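Local coordinates for splicing factor U2AF 35 kDa subunit (Homo sapiens, PDB 1JMT), which pairs with the large U2AF subunit and helps select the 3' splice site, recruiting U2 snRNP to the branch point during pre-mRNA splicing, at residues A[1-9]-A[93-104]; A[36-44]-A[54-62]. The protein carries 1 engineered substitution. All coordinates share one frame; numbering follows the deposited sequence.

Interaction 1. Residues A[1-9]-A[93-104]; sequences SQTIALLNI and FNGQPIHAELSP
Ala5 and Glu101 face each other as a hydrogen-bonded antiparallel pair: Ala5 N donates to Glu101 O at 2.7 Å, while the return bond from Glu101 N to Ala5 O is weak. Further along, Leu7 N reaches His99 O at 3.0 Å, almost straight (169°). Within the same pair a water takes the place of the return bond, donating to Leu7 O and accepting from His99 N. At the opposite end Ser103 N bonds to Thr3 O at 2.9 Å, and Ser103 OG adds a weak second bond to that carbonyl; OG gets there by standing between its own backbone N and carbonyl carbon (chi1 55°), though this serine is poorly ordered. Ser1 OG accepts from Thr3 N, closing an ST turn just ahead of the strand.

On the face carrying Ile4, Leu6, Ala100 and Leu102, the CD2 branch of Leu6 does the touching, 3.9 Å from Ala100 CB and nearly as close to Ile98 CG2. On the other face, Leu7 CB lies 4.1 Å from His99 CB, and Leu7 CD1 sits beside the carboxylate of Glu101. Beyond the corner at Asn8, Ile9 lays its CD1 over one face of the Phe93 ring, 3.8 Å from the centroid. Ile9 CG1 is anti to the backbone N (chi1 -165°), which carries CD1 across the ring at about a right angle to the phenylalanine side chain. Phe93 opens a type I' turn that runs to Gln96; its ring meets aromatic side chains of the bound peptide, and Asn94 and Gly95 bond to the peptide through their backbone.

These are the central and neighbouring strands of the RRM sheet. Strand 3-11 is hydrogen-bonded on its far side to strand 68-75, and Ile4 and Ile98 pack against helix 78-88, both touching Leu88.

Interaction 2. Residues A[36-44]-A[54-62]; sequences YDEFFEEVF and VEEMNVCDN
Helix 22-51 packs against edge strand 54-59 in the helix-on-sheet layer of this RRM, and Met57 and Val59 bury more area against it than any other residue of 54-62. Met57 reaches in with CG anti to its backbone N (chi1 -179°) and sets its CE methyl squarely over the centre of the Phe40 ring, 3.9 Å from the centroid. The same methyl lies 3.8 Å from Val43 CB. Its sulfur makes Met-aromatic contacts with two rings, above the Phe40 face and at the edge of Phe44, whose CE1 meets Val54 CB at 3.6 Å.

Three rings from about one turn of the helix, those of Tyr36, Phe39 and Phe40, gather round Val59. Its CG2 touches Phe40 CD1 at 3.7 Å and comes in the plane of the Phe39 ring, at the edge, while Tyr36 CE1 abuts Val59 CB at 3.4 Å. Tyr36 OH then donates to Val59 O at 3.2 Å, in the carbonyl plane and on a lone pair. A phenylalanine in place of Tyr36 would probably keep much of the packing on Val59 but leave the Val59 carbonyl without its hydroxyl mate.

The chemistry is mostly apolar, with aromatic carbon, methyl and sulfur in contact. Such nondirectional packing probably sets how closely helix and strand approach, while the single cross-segment hydrogen bond, being directional, probably fixes where the helix sits along the strand.

The centres of interactions 1 and 2 are about 12 Å apart, and both draw on one antiparallel sheet. Along the chain, strand 3-11 comes first, then helix 22-51 and strand 54-59, and the 93-104 segment last, so the helix-strand contact falls within the span that interaction 1 brings together. They touch directly: Phe93 CZ comes to 3.4 Å from Phe39 CE1, and Ile9 CG2 packs on Phe39 CZ. The bound peptide, with its aromatic and basic side chains, reaches residues of both contacts, including Phe93, Phe39, Glu38 and Glu42. Helix 22-51 and residues 93-99 thus form one surface for peptide recognition, while strand 54-59, at the opposite sheet edge, packs against that helix.

Interaction 1. Residues A[1-9]-A[93-104]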
loop_
_atom_site.group_PDB
_atom_site.type_symbol
_atom_site.label_atom_id
_atom_site.label_comp_id
_atom_site.label_asym_id
_atom_site.label_seq_id
_atom_site.Cartn_x
_atom_site.Cartn_y
_atom_site.Cartn_z
ATOM N N SER A 1 -15.883 -6.753 8.753
ATOM C CA SER A 1 -15.643 -5.530 7.930
ATOM C C SER A 1 -15.245 -5.896 6.498
ATOM O O SER A 1 -14.657 -6.954 6.259
ATOM C CB SER A 1 -14.540 -4.681 8.572
ATOM O OG SER A 1 -14.308 -3.495 7.831
ATOM N N GLN A 2 -15.577 -5.024 5.551
ATOM C CA GLN A 2 -15.245 -5.246 4.143
ATOM C C GLN A 2 -14.054 -4.370 3.774
ATOM O O GLN A 2 -13.536 -4.438 2.661
ATOM C CB GLN A 2 -16.419 -4.858 3.243
ATOM C CG GLN A 2 -17.712 -5.586 3.522
ATOM C CD GLN A 2 -18.883 -4.936 2.815
ATOM O OE1 GLN A 2 -18.943 -4.902 1.585
ATOM N NE2 GLN A 2 -19.818 -4.403 3.593
ATOM N N THR A 3 -13.634 -3.541 4.718
ATOM C CA THR A 3 -12.534 -2.627 4.486
ATOM C C THR A 3 -11.239 -3.036 5.174
ATOM O O THR A 3 -11.243 -3.422 6.343
ATOM C CB THR A 3 -12.899 -1.216 4.964
ATOM O OG1 THR A 3 -14.179 -0.852 4.439
ATOM C CG2 THR A 3 -11.862 -0.212 4.488
ATOM N N ILE A 4 -10.138 -2.952 4.432
ATOM C CA ILE A 4 -8.818 -3.268 4.958
ATOM C C ILE A 4 -7.971 -1.996 4.858
ATOM O O ILE A 4 -8.277 -1.102 4.069
ATOM C CB ILE A 4 -8.118 -4.387 4.148
ATOM C CG1 ILE A 4 -7.696 -3.867 2.767
ATOM C CG2 ILE A 4 -9.057 -5.578 3.993
ATOM C CD1 ILE A 4 -6.821 -4.847 1.989
ATOM N N ALA A 5 -6.922 -1.917 5.666
ATOM C CA ALA A 5 -6.023 -0.772 5.655
ATOM C C ALA A 5 -4.585 -1.239 5.507
ATOM O O ALA A 5 -4.156 -2.155 6.203
ATOM C CB ALA A 5 -6.168 0.022 6.949
ATOM N N LEU A 6 -3.854 -0.617 4.589
ATOM C CA LEU A 6 -2.447 -0.930 4.377
ATOM C C LEU A 6 -1.756 0.288 4.985
ATOM O O LEU A 6 -1.782 1.386 4.423
ATOM C CB LEU A 6 -2.155 -1.074 2.885
ATOM C CG LEU A 6 -3.021 -2.131 2.184
ATOM C CD1 LEU A 6 -2.603 -2.232 0.728
ATOM C CD2 LEU A 6 -2.865 -3.486 2.874
ATOM N N LEU A 7 -1.166 0.081 6.158
ATOM C CA LEU A 7 -0.544 1.152 6.922
ATOM C C LEU A 7 0.766 1.734 6.417
ATOM O O LEU A 7 1.751 1.019 6.202
ATOM C CB LEU A 7 -0.385 0.701 8.379
ATOM C CG LEU A 7 -1.683 0.134 8.976
ATOM C CD1 LEU A 7 -1.430 -0.386 10.379
ATOM C CD2 LEU A 7 -2.760 1.213 8.989
ATOM N N ASN A 8 0.745 3.050 6.230
ATOM C CA ASN A 8 1.894 3.815 5.780
ATOM C C ASN A 8 2.589 3.183 4.588
ATOM O O ASN A 8 3.805 3.265 4.451
ATOM C CB ASN A 8 2.889 3.969 6.930
ATOM C CG ASN A 8 2.340 4.801 8.077
ATOM O OD1 ASN A 8 2.974 4.911 9.122
ATOM N ND2 ASN A 8 1.163 5.395 7.886
ATOM N N ILE A 9 1.815 2.564 3.712
ATOM C CA ILE A 9 2.400 1.923 2.551
ATOM C C ILE A 9 2.811 2.936 1.473
ATOM O O ILE A 9 3.756 2.696 0.726
ATOM C CB ILE A 9 1.424 0.887 1.962
ATOM C CG1 ILE A 9 2.176 -0.040 1.000
ATOM C CG2 ILE A 9 0.250 1.606 1.290
ATOM C CD1 ILE A 9 1.399 -1.277 0.615
ATOM N N PHE A 93 6.381 -5.163 -0.074
ATOM C CA PHE A 93 5.944 -4.131 -0.994
ATOM C C PHE A 93 7.023 -3.062 -0.960
ATOM O O PHE A 93 7.287 -2.472 0.088
ATOM C CB PHE A 93 4.603 -3.506 -0.579
ATOM C CG PHE A 93 4.084 -2.488 -1.561
ATOM C CD1 PHE A 93 3.276 -2.874 -2.625
ATOM C CD2 PHE A 93 4.417 -1.145 -1.432
ATOM C CE1 PHE A 93 2.807 -1.939 -3.537
ATOM C CE2 PHE A 93 3.951 -0.201 -2.347
ATOM C CZ PHE A 93 3.147 -0.599 -3.398
ATOM N N ASN A 94 7.680 -2.852 -2.094
ATOM C CA ASN A 94 8.698 -1.816 -2.197
ATOM C C ASN A 94 9.802 -1.854 -1.131
ATOM O O ASN A 94 10.187 -0.819 -0.592
ATOM C CB ASN A 94 7.990 -0.454 -2.182
ATOM C CG ASN A 94 8.882 0.682 -2.636
ATOM O OD1 ASN A 94 9.671 0.534 -3.568
ATOM N ND2 ASN A 94 8.744 1.836 -1.986
ATOM N N GLY A 95 10.317 -3.042 -0.827
ATOM C CA GLY A 95 11.385 -3.144 0.159
ATOM C C GLY A 95 10.965 -3.096 1.627
ATOM O O GLY A 95 11.810 -2.996 2.519
ATOM N N GLN A 96 9.664 -3.153 1.889
ATOM C CA GLN A 96 9.158 -3.132 3.258
ATOM C C GLN A 96 8.081 -4.187 3.404
ATOM O O GLN A 96 7.424 -4.553 2.438
ATOM C CB GLN A 96 8.543 -1.776 3.597
ATOM C CG GLN A 96 9.499 -0.606 3.621
ATOM C CD GLN A 96 10.577 -0.762 4.672
ATOM O OE1 GLN A 96 10.316 -1.213 5.791
ATOM N NE2 GLN A 96 11.797 -0.381 4.321
ATOM N N PRO A 97 7.907 -4.724 4.615
ATOM C CA PRO A 97 6.860 -5.733 4.775
ATOM C C PRO A 97 5.543 -4.951 4.802
ATOM O O PRO A 97 5.532 -3.783 5.184
ATOM C CB PRO A 97 7.186 -6.340 6.128
ATOM C CG PRO A 97 7.687 -5.146 6.893
ATOM C CD PRO A 97 8.610 -4.485 5.887
ATOM N N ILE A 98 4.448 -5.566 4.381
ATOM C CA ILE A 98 3.166 -4.871 4.414
ATOM C C ILE A 98 2.577 -5.028 5.803
ATOM O O ILE A 98 2.783 -6.052 6.455
ATOM C CB ILE A 98 2.161 -5.475 3.422
ATOM C CG1 ILE A 98 2.638 -5.230 1.991
ATOM C CG2 ILE A 98 0.756 -4.887 3.671
ATOM C CD1 ILE A 98 1.781 -5.899 0.920
ATOM N N HIS A 99 1.860 -4.007 6.257
ATOM C CA HIS A 99 1.185 -4.046 7.556
ATOM C C HIS A 99 -0.297 -3.883 7.226
ATOM O O HIS A 99 -0.788 -2.763 7.083
ATOM C CB HIS A 99 1.668 -2.897 8.444
ATOM C CG HIS A 99 3.035 -3.108 9.018
ATOM N ND1 HIS A 99 3.255 -3.821 10.180
ATOM C CD2 HIS A 99 4.255 -2.714 8.586
ATOM C CE1 HIS A 99 4.549 -3.850 10.438
ATOM N NE2 HIS A 99 5.179 -3.186 9.486
ATOM N N ALA A 100 -0.987 -5.009 7.062
ATOM C CA ALA A 100 -2.400 -5.017 6.709
ATOM C C ALA A 100 -3.260 -5.179 7.949
ATOM O O ALA A 100 -2.837 -5.777 8.936
ATOM C CB ALA A 100 -2.685 -6.131 5.729
ATOM N N GLU A 101 -4.486 -4.677 7.878
ATOM C CA GLU A 101 -5.371 -4.722 9.027
ATOM C C GLU A 101 -6.822 -4.428 8.650
ATOM O O GLU A 101 -7.098 -3.509 7.882
ATOM C CB GLU A 101 -4.841 -3.689 10.022
ATOM C CG GLU A 101 -5.681 -3.355 11.218
ATOM C CD GLU A 101 -5.034 -2.243 12.033
ATOM O OE1 GLU A 101 -3.883 -2.430 12.482
ATOM O OE2 GLU A 101 -5.664 -1.182 12.213
ATOM N N LEU A 102 -7.749 -5.225 9.168
ATOM C CA LEU A 102 -9.162 -4.977 8.907
ATOM C C LEU A 102 -9.460 -3.647 9.588
ATOM O O LEU A 102 -9.078 -3.446 10.736
ATOM C CB LEU A 102 -10.029 -6.062 9.535
ATOM C CG LEU A 102 -10.327 -7.324 8.732
ATOM C CD1 LEU A 102 -10.922 -8.385 9.651
ATOM C CD2 LEU A 102 -11.289 -6.994 7.601
ATOM N N SER A 103 -10.121 -2.734 8.884
ATOM C CA SER A 103 -10.436 -1.440 9.474
ATOM C C SER A 103 -11.937 -1.280 9.652
ATOM O O SER A 103 -12.666 -1.024 8.691
ATOM C CB SER A 103 -9.879 -0.301 8.613
ATOM O OG SER A 103 -10.334 -0.393 7.278
ATOM N N PRO A 104 -12.418 -1.432 10.898
ATOM C CA PRO A 104 -13.837 -1.312 11.242
ATOM C C PRO A 104 -14.524 -0.181 10.483
ATOM O O PRO A 104 -15.571 -0.448 9.855
ATOM C CB PRO A 104 -13.795 -1.076 12.747
ATOM C CG PRO A 104 -12.641 -1.936 13.163
ATOM C CD PRO A 104 -11.599 -1.611 12.113
ATOM O OXT PRO A 104 -14.004 0.954 10.525
HETATM O O HOH W 1 -17.093 -1.656 6.949
HETATM O O HOH W 2 1.974 -1.477 4.820
#

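Interaction 2. Residues A[36-44]-A[54-62]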
loop_
_atom_site.group_PDB
_atom_site.type_symbol
_atom_site.label_atom_id
_atom_site.label_comp_id
_atom_site.label_asym_id
_atom_site.label_seq_id
_atom_site.Cartn_x
_atom_site.Cartn_y
_atom_site.Cartn_z
ATOM N N TYR A 36 1.285 9.283 -8.005
ATOM C CA TYR A 36 0.142 8.871 -7.202
ATOM C C TYR A 36 -0.748 7.930 -8.009
ATOM O O TYR A 36 -1.167 6.876 -7.520
ATOM C CB TYR A 36 -0.669 10.098 -6.778
ATOM C CG TYR A 36 -1.939 9.781 -6.025
ATOM C CD1 TYR A 36 -1.943 9.698 -4.634
ATOM C CD2 TYR A 36 -3.141 9.553 -6.703
ATOM C CE1 TYR A 36 -3.108 9.399 -3.930
ATOM C CE2 TYR A 36 -4.318 9.247 -6.009
ATOM C CZ TYR A 36 -4.288 9.173 -4.620
ATOM O OH TYR A 36 -5.421 8.867 -3.915
ATOM N N ASP A 37 -1.040 8.315 -9.247
ATOM C CA ASP A 37 -1.887 7.500 -10.111
ATOM C C ASP A 37 -1.228 6.165 -10.454
ATOM O O ASP A 37 -1.905 5.141 -10.547
ATOM C CB ASP A 37 -2.239 8.257 -11.398
ATOM C CG ASP A 37 -3.021 9.530 -11.134
ATOM O OD1 ASP A 37 -3.777 9.586 -10.139
ATOM O OD2 ASP A 37 -2.891 10.478 -11.935
ATOM N N GLU A 38 0.086 6.179 -10.651
ATOM C CA GLU A 38 0.819 4.955 -10.961
ATOM C C GLU A 38 0.718 4.009 -9.763
ATOM O O GLU A 38 0.481 2.809 -9.912
ATOM C CB GLU A 38 2.293 5.267 -11.231
ATOM C CG GLU A 38 3.175 4.022 -11.362
ATOM C CD GLU A 38 4.651 4.347 -11.555
ATOM O OE1 GLU A 38 5.252 4.982 -10.662
ATOM O OE2 GLU A 38 5.214 3.962 -12.603
ATOM N N PHE A 39 0.901 4.568 -8.571
ATOM C CA PHE A 39 0.835 3.794 -7.339
ATOM C C PHE A 39 -0.551 3.184 -7.172
ATOM O O PHE A 39 -0.686 1.990 -6.897
ATOM C CB PHE A 39 1.133 4.694 -6.142
ATOM C CG PHE A 39 1.025 3.997 -4.820
ATOM C CD1 PHE A 39 2.054 3.178 -4.360
ATOM C CD2 PHE A 39 -0.113 4.157 -4.030
ATOM C CE1 PHE A 39 1.948 2.528 -3.129
ATOM C CE2 PHE A 39 -0.227 3.511 -2.800
ATOM C CZ PHE A 39 0.803 2.696 -2.351
ATOM N N PHE A 40 -1.568 4.025 -7.347
ATOM C CA PHE A 40 -2.968 3.636 -7.210
ATOM C C PHE A 40 -3.294 2.432 -8.094
ATOM O O PHE A 40 -3.772 1.405 -7.613
ATOM C CB PHE A 40 -3.867 4.819 -7.588
ATOM C CG PHE A 40 -5.291 4.676 -7.138
ATOM C CD1 PHE A 40 -5.755 5.375 -6.028
ATOM C CD2 PHE A 40 -6.172 3.844 -7.819
ATOM C CE1 PHE A 40 -7.073 5.251 -5.601
ATOM C CE2 PHE A 40 -7.495 3.710 -7.397
ATOM C CZ PHE A 40 -7.946 4.417 -6.285
ATOM N N GLU A 41 -3.027 2.572 -9.387
ATOM C CA GLU A 41 -3.277 1.513 -10.356
ATOM C C GLU A 41 -2.528 0.257 -9.925
ATOM O O GLU A 41 -3.061 -0.857 -9.955
ATOM C CB GLU A 41 -2.810 1.978 -11.741
ATOM C CG GLU A 41 -3.049 1.000 -12.883
ATOM C CD GLU A 41 -2.051 -0.143 -12.902
ATOM O OE1 GLU A 41 -0.830 0.125 -12.935
ATOM O OE2 GLU A 41 -2.487 -1.312 -12.887
ATOM N N GLU A 42 -1.287 0.455 -9.499
ATOM C CA GLU A 42 -0.442 -0.639 -9.051
ATOM C C GLU A 42 -1.119 -1.453 -7.943
ATOM O O GLU A 42 -1.162 -2.683 -7.999
ATOM C CB GLU A 42 0.881 -0.084 -8.534
ATOM C CG GLU A 42 1.911 -1.146 -8.251
ATOM C CD GLU A 42 2.537 -1.686 -9.517
ATOM O OE1 GLU A 42 3.342 -0.960 -10.138
ATOM O OE2 GLU A 42 2.220 -2.834 -9.892
ATOM N N VAL A 43 -1.654 -0.757 -6.945
ATOM C CA VAL A 43 -2.301 -1.422 -5.820
ATOM C C VAL A 43 -3.690 -1.940 -6.175
ATOM O O VAL A 43 -4.027 -3.095 -5.893
ATOM C CB VAL A 43 -2.375 -0.467 -4.599
ATOM C CG1 VAL A 43 -3.100 -1.140 -3.427
ATOM C CG2 VAL A 43 -0.961 -0.072 -4.190
ATOM N N PHE A 44 -4.489 -1.087 -6.803
ATOM C CA PHE A 44 -5.833 -1.465 -7.210
ATOM C C PHE A 44 -5.843 -2.755 -8.035
ATOM O O PHE A 44 -6.552 -3.709 -7.702
ATOM C CB PHE A 44 -6.470 -0.346 -8.031
ATOM C CG PHE A 44 -7.878 -0.645 -8.459
ATOM C CD1 PHE A 44 -8.936 -0.511 -7.562
ATOM C CD2 PHE A 44 -8.144 -1.090 -9.749
ATOM C CE1 PHE A 44 -10.242 -0.819 -7.946
ATOM C CE2 PHE A 44 -9.450 -1.402 -10.148
ATOM C CZ PHE A 44 -10.500 -1.267 -9.246
ATOM N N VAL A 54 -13.141 -4.875 -5.884
ATOM C CA VAL A 54 -13.013 -3.681 -5.066
ATOM C C VAL A 54 -14.192 -2.732 -5.284
ATOM O O VAL A 54 -14.518 -2.364 -6.411
ATOM C CB VAL A 54 -11.707 -2.934 -5.376
ATOM C CG1 VAL A 54 -11.673 -1.617 -4.617
ATOM C CG2 VAL A 54 -10.508 -3.802 -4.989
ATOM N N GLU A 55 -14.825 -2.343 -4.189
ATOM C CA GLU A 55 -15.960 -1.435 -4.234
ATOM C C GLU A 55 -15.440 -0.001 -4.228
ATOM O O GLU A 55 -15.824 0.817 -5.059
ATOM C CB GLU A 55 -16.838 -1.688 -3.015
ATOM C CG GLU A 55 -18.164 -0.973 -3.003
ATOM C CD GLU A 55 -19.106 -1.597 -1.997
ATOM O OE1 GLU A 55 -19.449 -2.784 -2.184
ATOM O OE2 GLU A 55 -19.488 -0.917 -1.020
ATOM N N GLU A 56 -14.546 0.284 -3.288
ATOM C CA GLU A 56 -13.950 1.609 -3.150
ATOM C C GLU A 56 -12.511 1.480 -2.681
ATOM O O GLU A 56 -12.173 0.549 -1.953
ATOM C CB GLU A 56 -14.685 2.437 -2.099
ATOM C CG GLU A 56 -16.062 2.909 -2.461
ATOM C CD GLU A 56 -16.674 3.694 -1.324
ATOM O OE1 GLU A 56 -16.175 4.807 -1.034
ATOM O OE2 GLU A 56 -17.638 3.192 -0.707
ATOM N N MET A 57 -11.679 2.431 -3.085
ATOM C CA MET A 57 -10.288 2.445 -2.675
ATOM C C MET A 57 -9.766 3.870 -2.656
ATOM O O MET A 57 -10.145 4.693 -3.488
ATOM C CB MET A 57 -9.421 1.607 -3.617
ATOM C CG MET A 57 -7.965 1.577 -3.195
ATOM S SD MET A 57 -6.894 0.613 -4.282
ATOM C CE MET A 57 -5.479 1.691 -4.384
ATOM N N ASN A 58 -8.892 4.160 -1.699
ATOM C CA ASN A 58 -8.313 5.486 -1.598
ATOM C C ASN A 58 -6.923 5.444 -0.980
ATOM O O ASN A 58 -6.641 4.629 -0.100
ATOM C CB ASN A 58 -9.220 6.393 -0.765
ATOM C CG ASN A 58 -8.692 7.814 -0.672
ATOM O OD1 ASN A 58 -8.306 8.416 -1.683
ATOM N ND2 ASN A 58 -8.676 8.361 0.540
ATOM N N VAL A 59 -6.053 6.316 -1.471
ATOM C CA VAL A 59 -4.696 6.437 -0.965
ATOM C C VAL A 59 -4.725 7.744 -0.182
ATOM O O VAL A 59 -5.021 8.800 -0.738
ATOM C CB VAL A 59 -3.668 6.534 -2.110
ATOM C CG1 VAL A 59 -2.283 6.790 -1.545
ATOM C CG2 VAL A 59 -3.685 5.253 -2.929
ATOM N N CYS A 60 -4.441 7.665 1.113
ATOM C CA CYS A 60 -4.484 8.837 1.976
ATOM C C CYS A 60 -3.167 9.565 2.144
ATOM O O CYS A 60 -2.101 9.079 1.765
ATOM C CB CYS A 60 -4.966 8.455 3.376
ATOM S SG CYS A 60 -6.539 7.618 3.463
ATOM N N ASP A 61 -3.279 10.750 2.727
ATOM C CA ASP A 61 -2.150 11.613 3.048
ATOM C C ASP A 61 -2.372 11.842 4.545
ATOM O O ASP A 61 -3.115 12.733 4.946
ATOM C CB ASP A 61 -2.250 12.927 2.267
ATOM C CG ASP A 61 -1.112 13.885 2.574
ATOM O OD1 ASP A 61 -0.127 13.468 3.227
ATOM O OD2 ASP A 61 -1.203 15.057 2.149
ATOM N N ASN A 62 -1.739 11.003 5.358
ATOM C CA ASN A 62 -1.891 11.050 6.807
ATOM C C ASN A 62 -1.748 12.415 7.480
ATOM O O ASN A 62 -2.724 12.946 8.005
ATOM C CB ASN A 62 -0.942 10.042 7.451
ATOM C CG ASN A 62 -1.270 8.619 7.057
ATOM O OD1 ASN A 62 -2.288 8.366 6.409
ATOM N ND2 ASN A 62 -0.417 7.682 7.445
#